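Local coordinates for protein 3-isopropylmalate dehydratase small subunit (Campylobacter jejuni, PDB 3Q3W) that catalyses the interconversion of 2-isopropylmalate and 3-isopropylmalate in leucine biosynthesis, by way of 2-isopropylmaleate, as the small subunit of the isomerase, at residues 23-27 against 28-32. Residues are numbered along the deposited sequence; the frame is centred on the assembly and turned at random.
Sequences DTDQI and IPKQF
The flat carboxylate of Asp25 meets the aliphatic stem of Lys30, and the Pro29 ring sits on the carbonyl oxygen of Asp25. Beyond them, Gln31 CG lies over the centre of one face of the Phe32 ring, 3.6 Å above its plane. Pro29 CD is at the edge of that ring, in its plane. The ring of His44 stacks with Phe32.

The two segments form one continuous piece, a single helical turn and its exit. At the start, Asp23 and Gln26 make a capping box. Gln26 N donates to Asp23 OD1 at 2.9 Å, and Asp23 N donates back to Gln26 OE1 at 3.3 Å. The second bond arrives from above the amide carbonyl plane. At the far end, Ile28 N donates to Thr24 O at 2.9 Å, nearly straight at 164°. Ile28 then leaves helical geometry. Pro29 follows and has no N-H for Asp25 O; its CG rests 3.7 Å from that oxygen.

Although Asp25 CB points away from 28-32, chi1 of -68° sets CG opposite the carbonyl carbon, and the carboxylate comes back to the Lys30 stem, Asp25 OD1 3.5 Å from Lys30 CG. Lys30 bends at its last torsion, and NZ stays 4.5 Å from Asp25 OD1, beyond a salt bridge. Ile27 and Ile28 pack against helix 90-98, joining the turn to that helix in this aconitase C-terminal-type domain.

Asp25 OD1 forms its salt bridge with Arg88. Arg88 and Lys30 both lie near this carboxylate, and it probably offsets part of their like charges.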
ATOM      1  N   ASP A  23      -7.340   6.960  -6.409  1.00 33.86           N
ATOM      2  CA  ASP A  23      -7.836   6.182  -7.508  1.00 33.78           C
ATOM      3  C   ASP A  23      -6.724   5.545  -8.373  1.00 31.43           C
ATOM      4  O   ASP A  23      -5.540   5.854  -8.241  1.00 29.48           O
ATOM      5  CB  ASP A  23      -8.832   7.024  -8.320  1.00 35.51           C
ATOM      6  CG  ASP A  23      -8.188   8.169  -9.042  1.00 36.91           C
ATOM      7  OD1 ASP A  23      -7.064   7.990  -9.540  1.00 38.73           O
ATOM      8  OD2 ASP A  23      -8.820   9.253  -9.162  1.00 42.74           O
ATOM      9  N   THR A  24      -7.148   4.660  -9.264  1.00 31.52           N
ATOM     10  CA  THR A  24      -6.264   3.798  -9.994  1.00 30.51           C
ATOM     11  C   THR A  24      -5.373   4.651 -10.883  1.00 30.18           C
ATOM     12  O   THR A  24      -4.215   4.310 -11.081  1.00 29.36           O
ATOM     13  CB  THR A  24      -7.060   2.666 -10.762  1.00 31.12           C
ATOM     14  OG1 THR A  24      -8.164   3.240 -11.476  1.00 31.25           O
ATOM     15  CG2 THR A  24      -7.607   1.627  -9.798  1.00 30.27           C
ATOM     16  N   ASP A  25      -5.871   5.785 -11.363  1.00 30.80           N
ATOM     17  CA  ASP A  25      -5.031   6.722 -12.122  1.00 31.93           C
ATOM     18  C   ASP A  25      -3.977   7.465 -11.312  1.00 31.01           C
ATOM     19  O   ASP A  25      -2.929   7.847 -11.845  1.00 31.27           O
ATOM     20  CB  ASP A  25      -5.852   7.797 -12.819  1.00 33.91           C
ATOM     21  CG  ASP A  25      -6.687   7.259 -13.925  1.00 38.04           C
ATOM     22  OD1 ASP A  25      -6.108   6.785 -14.941  1.00 39.75           O
ATOM     23  OD2 ASP A  25      -7.928   7.335 -13.778  1.00 44.44           O
ATOM     24  N   GLN A  26      -4.269   7.730 -10.053  1.00 30.82           N
ATOM     25  CA  GLN A  26      -3.266   8.275  -9.162  1.00 30.20           C
ATOM     26  C   GLN A  26      -2.224   7.226  -8.873  1.00 27.29           C
ATOM     27  O   GLN A  26      -1.059   7.542  -8.795  1.00 27.73           O
ATOM     28  CB  GLN A  26      -3.900   8.789  -7.882  1.00 30.83           C
ATOM     29  CG  GLN A  26      -4.897   9.901  -8.128  1.00 35.13           C
ATOM     30  CD  GLN A  26      -5.397  10.470  -6.827  1.00 37.94           C
ATOM     31  OE1 GLN A  26      -6.463  10.136  -6.345  1.00 40.06           O
ATOM     32  NE2 GLN A  26      -4.604  11.294  -6.239  1.00 39.33           N
ATOM     33  N   ILE A  27      -2.647   5.992  -8.678  1.00 26.29           N
ATOM     34  CA  ILE A  27      -1.704   4.895  -8.416  1.00 24.73           C
ATOM     35  C   ILE A  27      -0.761   4.694  -9.625  1.00 23.63           C
ATOM     36  O   ILE A  27       0.439   4.627  -9.471  1.00 21.83           O
ATOM     37  CB  ILE A  27      -2.421   3.569  -8.021  1.00 25.29           C
ATOM     38  CG1 ILE A  27      -3.188   3.751  -6.701  1.00 25.62           C
ATOM     39  CG2 ILE A  27      -1.390   2.423  -7.780  1.00 21.21           C
ATOM     40  CD1 ILE A  27      -4.222   2.659  -6.397  1.00 23.89           C
ATOM     41  N   ILE A  28      -1.325   4.635 -10.833  1.00 23.40           N
ATOM     42  CA  ILE A  28      -0.514   4.465 -12.028  1.00 23.20           C
ATOM     43  C   ILE A  28      -1.321   4.901 -13.226  1.00 24.86           C
ATOM     44  O   ILE A  28      -2.368   4.305 -13.526  1.00 25.53           O
ATOM     45  CB  ILE A  28       0.014   2.976 -12.215  1.00 22.97           C
ATOM     46  CG1 ILE A  28       0.848   2.856 -13.500  1.00 22.45           C
ATOM     47  CG2 ILE A  28      -1.125   1.940 -12.079  1.00 21.28           C
ATOM     48  CD1 ILE A  28       1.826   1.656 -13.540  1.00 22.66           C
ATOM     49  N   PRO A  29      -0.837   5.937 -13.899  1.00 25.26           N
ATOM     50  CA  PRO A  29      -1.553   6.524 -14.994  1.00 26.35           C
ATOM     51  C   PRO A  29      -1.585   5.609 -16.240  1.00 26.59           C
ATOM     52  O   PRO A  29      -0.786   4.675 -16.358  1.00 26.49           O
ATOM     53  CB  PRO A  29      -0.757   7.800 -15.270  1.00 25.55           C
ATOM     54  CG  PRO A  29      -0.035   8.074 -14.068  1.00 26.97           C
ATOM     55  CD  PRO A  29       0.284   6.790 -13.467  1.00 24.51           C
ATOM     56  N   LYS A  30      -2.502   5.922 -17.138  1.00 27.98           N
ATOM     57  CA  LYS A  30      -2.854   5.075 -18.272  1.00 29.95           C
ATOM     58  C   LYS A  30      -1.731   4.914 -19.289  1.00 29.47           C
ATOM     59  O   LYS A  30      -1.681   3.901 -19.957  1.00 31.13           O
ATOM     60  CB  LYS A  30      -4.080   5.613 -19.007  1.00 32.38           C
ATOM     61  CG  LYS A  30      -5.378   5.615 -18.212  1.00 35.66           C
ATOM     62  CD  LYS A  30      -6.429   6.401 -19.017  1.00 43.13           C
ATOM     63  CE  LYS A  30      -7.873   6.232 -18.506  1.00 46.66           C
ATOM     64  NZ  LYS A  30      -8.269   4.811 -18.350  1.00 46.17           N
ATOM     65  N   GLN A  31      -0.865   5.912 -19.430  1.00 28.42           N
ATOM     66  CA  GLN A  31       0.289   5.824 -20.341  1.00 29.08           C
ATOM     67  C   GLN A  31       1.352   4.719 -20.027  1.00 27.31           C
ATOM     68  O   GLN A  31       2.152   4.357 -20.887  1.00 25.93           O
ATOM     69  CB  GLN A  31       0.992   7.196 -20.493  1.00 30.31           C
ATOM     70  CG  GLN A  31       1.660   7.776 -19.273  1.00 30.79           C
ATOM     71  CD  GLN A  31       0.774   8.723 -18.474  1.00 33.42           C
ATOM     72  OE1 GLN A  31      -0.423   8.522 -18.409  1.00 35.61           O
ATOM     73  NE2 GLN A  31       1.366   9.734 -17.834  1.00 28.95           N
ATOM     74  N   PHE A  32       1.288   4.141 -18.843  1.00 25.28           N
ATOM     75  CA  PHE A  32       2.252   3.098 -18.425  1.00 24.85           C
ATOM     76  C   PHE A  32       1.687   1.690 -18.360  1.00 24.27           C
ATOM     77  O   PHE A  32       2.321   0.797 -17.792  1.00 25.35           O
ATOM     78  CB  PHE A  32       2.762   3.445 -17.031  1.00 22.88           C
ATOM     79  CG  PHE A  32       3.407   4.807 -16.958  1.00 24.62           C
ATOM     80  CD1 PHE A  32       4.510   5.103 -17.711  1.00 27.53           C
ATOM     81  CD2 PHE A  32       2.871   5.801 -16.176  1.00 24.23           C
ATOM     82  CE1 PHE A  32       5.104   6.396 -17.650  1.00 29.78           C
ATOM     83  CE2 PHE A  32       3.453   7.070 -16.121  1.00 23.95           C
ATOM     84  CZ  PHE A  32       4.541   7.366 -16.851  1.00 23.96           C
TER